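Local coordinates for CCMAN5 (Cellulosimicrobium cellulans, PDB 2XSG), which hydrolyses alpha-mannosides as a family GH92 glycosidase and enables mannose-6-phosphate modification of lysosomal enzymes produced in yeast, at residues Y312-R317 with K646-D651; P657-D660 with T665-T668; D14-T19 with D26-Q31. All coordinates share one frame; numbering follows the deposited sequence.

Interaction 1 of 3, residues Y312-R317 with K646-D651; sequences YTHLYR and KVYRLD
His-314 and Tyr-648 make the aromatic part of this contact, an offset edge-to-face pair with ring centroids 5.5 Å apart and planes at 83°. The edge of the tyrosine, on its CD2 and CE2 side, is turned toward a face of the imidazole, with CE2 lying near the rim of that face; the closest approach is Tyr-648 CD2 to His-314 NE2, 3.7 Å. With CG anti to its carbonyl carbon (chi1 -72°), the tyrosine side chain is directed from its loop toward helix 306-318.

The polar link runs through one water rather than through a direct bond. It lies in the plane of the imidazole at its edge, 3.2 Å from His-314 NE2, and donates to Arg-649 O over 2.6 Å. The same carbonyl receives a weak bond from Asp-651 N, which closes an inverse gamma turn centred on Leu-650.

A van der Waals contact completes the meeting, one residue back on the helix and two on along the loop. Leu-650 CD1 comes to 4.0 Å from Thr-313 OG1, the two side chains crossing at a slant, and the leucine side chain also touches Glu-306, Arg-309 and Leu-310 of the same helix.

Each polar side chain is also held from outside: Thr-313 OG1 by Arg-309 O and Asp-14 N, His-314 by Ser-667, and Tyr-648 OH by Met-666 O. The imidazole is gripped at both ring nitrogens and lined by a tyrosine edge, which probably fixes the rotation of the ring, and residues 312-317 are thereby joined to 646-651 without a direct hydrogen bond.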
# COMPACT_ATOMS: atom_id res chain seq x y z
N TYR A 312 2.68 3.60 -15.08
CA TYR A 312 1.40 4.26 -14.79
C TYR A 312 0.44 3.40 -13.95
O TYR A 312 -0.33 3.93 -13.14
CB TYR A 312 0.73 4.86 -16.04
CG TYR A 312 1.43 6.15 -16.45
CD1 TYR A 312 1.29 7.33 -15.69
CD2 TYR A 312 2.26 6.19 -17.56
CE1 TYR A 312 1.95 8.50 -16.04
CE2 TYR A 312 2.93 7.35 -17.93
CZ TYR A 312 2.78 8.50 -17.14
OH TYR A 312 3.44 9.64 -17.50
N THR A 313 0.52 2.08 -14.13
CA THR A 313 -0.23 1.13 -13.33
C THR A 313 0.22 1.25 -11.86
O THR A 313 -0.62 1.29 -10.95
CB THR A 313 -0.04 -0.31 -13.84
OG1 THR A 313 -0.54 -0.43 -15.19
CG2 THR A 313 -0.76 -1.32 -12.92
N HIS A 314 1.53 1.32 -11.63
CA HIS A 314 2.04 1.42 -10.27
C HIS A 314 1.90 2.83 -9.69
O HIS A 314 1.72 2.99 -8.47
CB HIS A 314 3.46 0.87 -10.15
CG HIS A 314 3.55 -0.61 -10.39
ND1 HIS A 314 2.80 -1.52 -9.68
CD2 HIS A 314 4.26 -1.32 -11.29
CE1 HIS A 314 3.06 -2.73 -10.12
NE2 HIS A 314 3.95 -2.65 -11.09
N LEU A 315 1.95 3.85 -10.55
CA LEU A 315 1.59 5.18 -10.07
C LEU A 315 0.12 5.18 -9.57
O LEU A 315 -0.20 5.72 -8.49
CB LEU A 315 1.81 6.25 -11.14
CG LEU A 315 1.76 7.73 -10.74
CD1 LEU A 315 2.87 8.10 -9.74
CD2 LEU A 315 1.82 8.65 -11.96
N TYR A 316 -0.76 4.54 -10.35
CA TYR A 316 -2.16 4.38 -9.93
C TYR A 316 -2.25 3.72 -8.54
O TYR A 316 -2.95 4.20 -7.67
CB TYR A 316 -2.94 3.61 -11.01
CG TYR A 316 -4.27 3.03 -10.58
CD1 TYR A 316 -5.44 3.80 -10.61
CD2 TYR A 316 -4.37 1.71 -10.17
CE1 TYR A 316 -6.68 3.26 -10.22
CE2 TYR A 316 -5.59 1.16 -9.77
CZ TYR A 316 -6.74 1.94 -9.80
OH TYR A 316 -7.95 1.39 -9.41
N ARG A 317 -1.50 2.65 -8.34
CA ARG A 317 -1.49 1.91 -7.07
C ARG A 317 -0.92 2.74 -5.91
O ARG A 317 -1.29 2.51 -4.75
CB ARG A 317 -0.68 0.63 -7.22
CG ARG A 317 -1.22 -0.40 -8.20
CD ARG A 317 -2.58 -0.90 -7.77
NE ARG A 317 -3.01 -2.05 -8.54
CZ ARG A 317 -4.26 -2.48 -8.64
NH1 ARG A 317 -5.25 -1.85 -8.02
NH2 ARG A 317 -4.53 -3.55 -9.38
N LYS A 646 11.25 -12.21 -13.53
CA LYS A 646 10.98 -10.79 -13.30
C LYS A 646 10.23 -10.66 -11.99
O LYS A 646 9.34 -11.46 -11.69
CB LYS A 646 10.11 -10.19 -14.41
CG LYS A 646 10.70 -10.18 -15.80
CD LYS A 646 9.86 -9.24 -16.69
CE LYS A 646 10.72 -8.47 -17.68
NZ LYS A 646 9.84 -7.74 -18.64
N VAL A 647 10.59 -9.64 -11.22
CA VAL A 647 9.96 -9.39 -9.92
C VAL A 647 8.62 -8.71 -10.18
O VAL A 647 7.62 -9.02 -9.52
CB VAL A 647 10.91 -8.56 -9.02
CG1 VAL A 647 10.18 -7.96 -7.80
CG2 VAL A 647 12.07 -9.42 -8.56
N TYR A 648 8.62 -7.80 -11.14
CA TYR A 648 7.44 -7.05 -11.54
C TYR A 648 7.05 -7.43 -12.96
O TYR A 648 7.89 -7.33 -13.86
CB TYR A 648 7.76 -5.56 -11.52
CG TYR A 648 7.91 -4.96 -10.15
CD1 TYR A 648 9.11 -5.04 -9.46
CD2 TYR A 648 6.86 -4.26 -9.57
CE1 TYR A 648 9.25 -4.48 -8.18
CE2 TYR A 648 6.99 -3.66 -8.29
CZ TYR A 648 8.19 -3.78 -7.61
OH TYR A 648 8.33 -3.21 -6.38
N ARG A 649 5.79 -7.86 -13.17
CA ARG A 649 5.26 -8.20 -14.51
C ARG A 649 4.02 -7.37 -14.83
O ARG A 649 3.23 -7.09 -13.93
CB ARG A 649 4.86 -9.69 -14.62
CG ARG A 649 5.87 -10.70 -14.09
CD ARG A 649 5.85 -12.04 -14.83
NE ARG A 649 7.23 -12.34 -15.20
CZ ARG A 649 7.74 -13.55 -15.43
NH1 ARG A 649 6.98 -14.63 -15.32
NH2 ARG A 649 9.03 -13.68 -15.75
N LEU A 650 3.82 -7.03 -16.11
CA LEU A 650 2.54 -6.48 -16.53
C LEU A 650 1.63 -7.68 -16.84
O LEU A 650 1.40 -8.02 -18.00
CB LEU A 650 2.66 -5.53 -17.73
CG LEU A 650 1.42 -4.64 -17.96
CD1 LEU A 650 1.34 -3.50 -16.94
CD2 LEU A 650 1.40 -4.08 -19.38
N ASP A 651 1.14 -8.29 -15.76
CA ASP A 651 0.36 -9.50 -15.80
C ASP A 651 -0.51 -9.53 -14.56
O ASP A 651 -0.16 -8.92 -13.54
CB ASP A 651 1.30 -10.72 -15.74
CG ASP A 651 0.61 -12.00 -16.13
OD1 ASP A 651 0.34 -12.16 -17.34
OD2 ASP A 651 0.30 -12.82 -15.25
O HOH W 1 3.87 -5.72 -11.80

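Interaction 2 of 3, residues P657-D660 with T665-T668; sequences PTMD and TMST
Ser-667 OG, one residue along from the Met-666 that meets Met-659 and Asp-660, is gripped by two groups: the ND2 of Asn-661, which donates to it, and the ND1 of His-314. Beside this polar grip the contact itself is made mostly by two methionines.

Met-659 is extended throughout, its CG anti to the backbone N (chi1 176°) and each later torsion near 180°, and this straight chain carries its terminal methyl to helix 665-675. Met-666 instead bends at chi2 (-46°), and the methyl sits alongside the bent part. Met-659 CE lies 3.7 Å from Met-666 CG and 3.9 Å from Met-666 SD, with CB and CE of Met-666 slightly farther off. One methyl thus touches all four side-chain atoms of its partner, the two chains crossing at a slant.

Met-666 CG also packs against the backbone, 3.6 Å from Asp-660 O. That carbonyl follows an inverse gamma turn centred on Met-659, closed by a weak bond from Asp-660 N to Thr-658 O. The carboxylate of Asp-660 leads away from the helix, and its OD1 is bonded to Asn-25 ND2; the side chain lies about 5 Å from both the bound calcium ion and a bound bis-tris propane molecule.

Between the two segments comes Asp-662, which with Asn-588 and Glu-589 forms the calcium site, and its carbonyl O is bonded to Thr-665 OG1. The methionine packing joins the two ends of a short loop that carries a calcium ligand, at the start of a helix, consistent with the calcium-containing active site of the GH92 catalytic domain.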
# COMPACT_ATOMS: atom_id res chain seq x y z
N PRO A 657 5.26 -14.60 -6.33
CA PRO A 657 4.32 -15.24 -5.42
C PRO A 657 4.68 -14.86 -3.97
O PRO A 657 5.87 -14.79 -3.64
CB PRO A 657 4.54 -16.73 -5.67
CG PRO A 657 5.95 -16.81 -6.29
CD PRO A 657 6.06 -15.58 -7.10
N THR A 658 3.66 -14.65 -3.13
CA THR A 658 3.75 -14.15 -1.73
C THR A 658 4.08 -12.66 -1.58
O THR A 658 4.03 -12.11 -0.46
CB THR A 658 4.78 -14.90 -0.85
OG1 THR A 658 6.10 -14.47 -1.23
CG2 THR A 658 4.65 -16.42 -0.93
N MET A 659 4.47 -12.01 -2.66
CA MET A 659 4.92 -10.62 -2.59
C MET A 659 3.73 -9.66 -2.58
O MET A 659 3.31 -9.19 -3.62
CB MET A 659 5.87 -10.33 -3.75
CG MET A 659 6.36 -8.88 -3.85
SD MET A 659 7.52 -8.77 -5.22
CE MET A 659 7.78 -7.00 -5.29
N ASP A 660 3.17 -9.40 -1.40
CA ASP A 660 2.01 -8.52 -1.28
C ASP A 660 2.46 -7.10 -1.55
O ASP A 660 3.58 -6.74 -1.20
CB ASP A 660 1.42 -8.62 0.12
CG ASP A 660 0.82 -9.99 0.40
OD1 ASP A 660 0.38 -10.65 -0.56
OD2 ASP A 660 0.81 -10.41 1.59
N THR A 665 2.94 -0.24 -1.39
CA THR A 665 4.39 -0.07 -1.18
C THR A 665 5.24 -0.56 -2.35
O THR A 665 6.11 0.16 -2.86
CB THR A 665 4.89 -0.75 0.11
OG1 THR A 665 4.12 -0.28 1.21
CG2 THR A 665 6.40 -0.42 0.35
N MET A 666 5.02 -1.81 -2.77
CA MET A 666 5.81 -2.35 -3.87
C MET A 666 5.64 -1.48 -5.14
O MET A 666 6.63 -1.16 -5.81
CB MET A 666 5.53 -3.84 -4.10
CG MET A 666 5.99 -4.74 -2.94
SD MET A 666 7.69 -4.34 -2.38
CE MET A 666 8.06 -5.79 -1.39
N SER A 667 4.40 -1.06 -5.42
CA SER A 667 4.12 -0.13 -6.54
C SER A 667 4.87 1.20 -6.41
O SER A 667 5.43 1.69 -7.40
CB SER A 667 2.62 0.17 -6.65
OG SER A 667 1.88 -1.00 -6.93
N THR A 668 4.85 1.77 -5.20
CA THR A 668 5.52 3.03 -4.91
C THR A 668 7.04 2.92 -5.07
O THR A 668 7.67 3.81 -5.61
CB THR A 668 5.18 3.53 -3.50
OG1 THR A 668 3.76 3.60 -3.36
CG2 THR A 668 5.74 4.91 -3.27

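Interaction 3 of 3, residues D14-T19 with D26-Q31; sequences DVFVGT and DMPAAQ
Pro-28 is met by three side chains of residues 14-19. Its CB lies 3.6 Å from Phe-16 CE1, the ring and the pyrrolidine crossing at about a right angle; its CD touches Thr-19 CG2 at 3.7 Å; and Val-15 CG2 packs along its backbone, 3.9 Å from Pro-28 O. Thr-19 CG2 also reaches Asp-26 O, at 3.4 Å. One hydrogen bond joins the segments directly, from Asp-26 N to Gly-18 O (3.2 Å, 158° at the hydrogen), with the donor well above the carbonyl plane.

The next layer shapes residues 14-19. A type I turn from Asp-14 to Val-17 runs into a type II turn from Phe-16 to Thr-19, and Asp-14 OD1 accepts from Phe-16 N in an Asx turn. Phe-16 O takes two bonds, from Thr-19 N and from Thr-19 OG1, the latter only 2.6 Å long. With chi1 at 65°, OG1 stands between the backbone N and the carbonyl carbon and turns back to that oxygen, while CG2 faces Asp-26 and Pro-28. A glycine in place of Thr-19 lacks both the hydroxyl and the methyl, so the turn at Phe-16 O, left with the backbone donor of this pair, and the flank of the Pro-28 ring would probably be less firmly held. Gly-18 fills the third position of the type II turn, where a CB would crowd Asp-26 OD2 and the preceding carbonyl.

Farther out, Arg-317 of helix 306-318 bonds Val-17 O through NH2 and Met-27 O through NH1, and Asn-661 ND2 holds Asp-26 OD2. These consecutive beta turns, opened by an Asx turn, thus form a compact loop within the GH92 N-terminal family region that docks on a helix of the catalytic region.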
# COMPACT_ATOMS: atom_id res chain seq x y z
N ASP A 14 -3.19 -0.71 -16.04
CA ASP A 14 -3.82 -2.02 -16.09
C ASP A 14 -4.23 -2.45 -14.67
O ASP A 14 -3.41 -2.98 -13.91
CB ASP A 14 -2.85 -3.04 -16.72
CG ASP A 14 -3.49 -4.41 -16.97
OD1 ASP A 14 -4.59 -4.72 -16.43
OD2 ASP A 14 -2.86 -5.20 -17.70
N VAL A 15 -5.51 -2.24 -14.33
CA VAL A 15 -5.99 -2.53 -12.97
C VAL A 15 -6.01 -4.04 -12.64
O VAL A 15 -6.30 -4.42 -11.52
CB VAL A 15 -7.38 -1.90 -12.66
CG1 VAL A 15 -7.37 -0.39 -12.85
CG2 VAL A 15 -8.49 -2.57 -13.48
N PHE A 16 -5.70 -4.88 -13.62
CA PHE A 16 -5.69 -6.32 -13.37
C PHE A 16 -4.32 -6.84 -12.96
O PHE A 16 -4.19 -7.96 -12.48
CB PHE A 16 -6.22 -7.09 -14.57
CG PHE A 16 -7.68 -6.88 -14.80
CD1 PHE A 16 -8.62 -7.44 -13.93
CD2 PHE A 16 -8.12 -6.13 -15.88
CE1 PHE A 16 -9.98 -7.24 -14.13
CE2 PHE A 16 -9.48 -5.93 -16.09
CZ PHE A 16 -10.41 -6.49 -15.22
N VAL A 17 -3.31 -6.00 -13.10
CA VAL A 17 -1.97 -6.36 -12.67
C VAL A 17 -1.99 -6.63 -11.18
O VAL A 17 -2.42 -5.78 -10.39
CB VAL A 17 -0.94 -5.28 -13.04
CG1 VAL A 17 0.38 -5.48 -12.23
CG2 VAL A 17 -0.69 -5.33 -14.56
N GLY A 18 -1.53 -7.82 -10.80
CA GLY A 18 -1.47 -8.21 -9.39
C GLY A 18 -2.76 -8.80 -8.81
O GLY A 18 -2.84 -9.02 -7.60
N THR A 19 -3.76 -9.07 -9.66
CA THR A 19 -5.07 -9.58 -9.21
C THR A 19 -5.23 -11.11 -9.29
O THR A 19 -6.31 -11.65 -8.99
CB THR A 19 -6.23 -8.92 -9.97
OG1 THR A 19 -6.16 -9.28 -11.36
CG2 THR A 19 -6.20 -7.36 -9.82
N ASP A 26 -3.71 -7.36 -5.04
CA ASP A 26 -4.36 -6.13 -5.45
C ASP A 26 -5.72 -6.39 -6.09
O ASP A 26 -6.07 -7.54 -6.40
CB ASP A 26 -3.45 -5.35 -6.41
CG ASP A 26 -2.37 -4.59 -5.68
OD1 ASP A 26 -2.64 -4.03 -4.57
OD2 ASP A 26 -1.25 -4.55 -6.21
N MET A 27 -6.48 -5.32 -6.29
CA MET A 27 -7.86 -5.44 -6.73
C MET A 27 -8.11 -4.71 -8.06
O MET A 27 -7.49 -3.68 -8.32
CB MET A 27 -8.80 -4.89 -5.65
CG MET A 27 -8.68 -3.38 -5.42
SD MET A 27 -9.54 -2.86 -3.93
CE MET A 27 -8.33 -3.35 -2.68
N PRO A 28 -9.03 -5.23 -8.89
CA PRO A 28 -9.44 -4.47 -10.06
C PRO A 28 -10.56 -3.45 -9.74
O PRO A 28 -11.09 -2.82 -10.65
CB PRO A 28 -9.97 -5.55 -10.99
CG PRO A 28 -10.60 -6.54 -10.04
CD PRO A 28 -9.71 -6.53 -8.81
N ALA A 29 -10.90 -3.31 -8.46
CA ALA A 29 -12.03 -2.47 -8.00
C ALA A 29 -12.09 -1.07 -8.59
O ALA A 29 -11.05 -0.39 -8.75
CB ALA A 29 -12.02 -2.37 -6.48
N ALA A 30 -13.30 -0.62 -8.89
CA ALA A 30 -13.50 0.77 -9.30
C ALA A 30 -13.24 1.67 -8.09
O ALA A 30 -13.84 1.48 -7.02
CB ALA A 30 -14.91 0.99 -9.85
N GLN A 31 -12.32 2.62 -8.24
CA GLN A 31 -12.00 3.52 -7.13
C GLN A 31 -11.43 4.85 -7.60
O GLN A 31 -10.78 4.92 -8.64
CB GLN A 31 -11.07 2.84 -6.11
CG GLN A 31 -9.81 2.19 -6.67
CD GLN A 31 -9.20 1.22 -5.68
OE1 GLN A 31 -9.85 0.83 -4.73
NE2 GLN A 31 -7.96 0.80 -5.91

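Along the chain interaction 3 comes first, then interaction 1, which joins residues more than 300 positions apart, then interaction 2. The centre of interaction 1 lies about 9 Å from that of interaction 2 and about 10 Å from that of interaction 3; the centres of interactions 2 and 3 are about 13 Å apart, and these two do not touch. Helix 306-318 touches both: its residues 312-317 bond to Asp-14 and Val-17 in 14-19, to Met-27 in 26-31 and to Ser-667 on helix 665-675. The loop between strand 638-646 and that helix supplies residues to interactions 1 and 2. Together the contacts tie the N-terminal and catalytic regions to each other, with interaction 2 nearest the calcium ion.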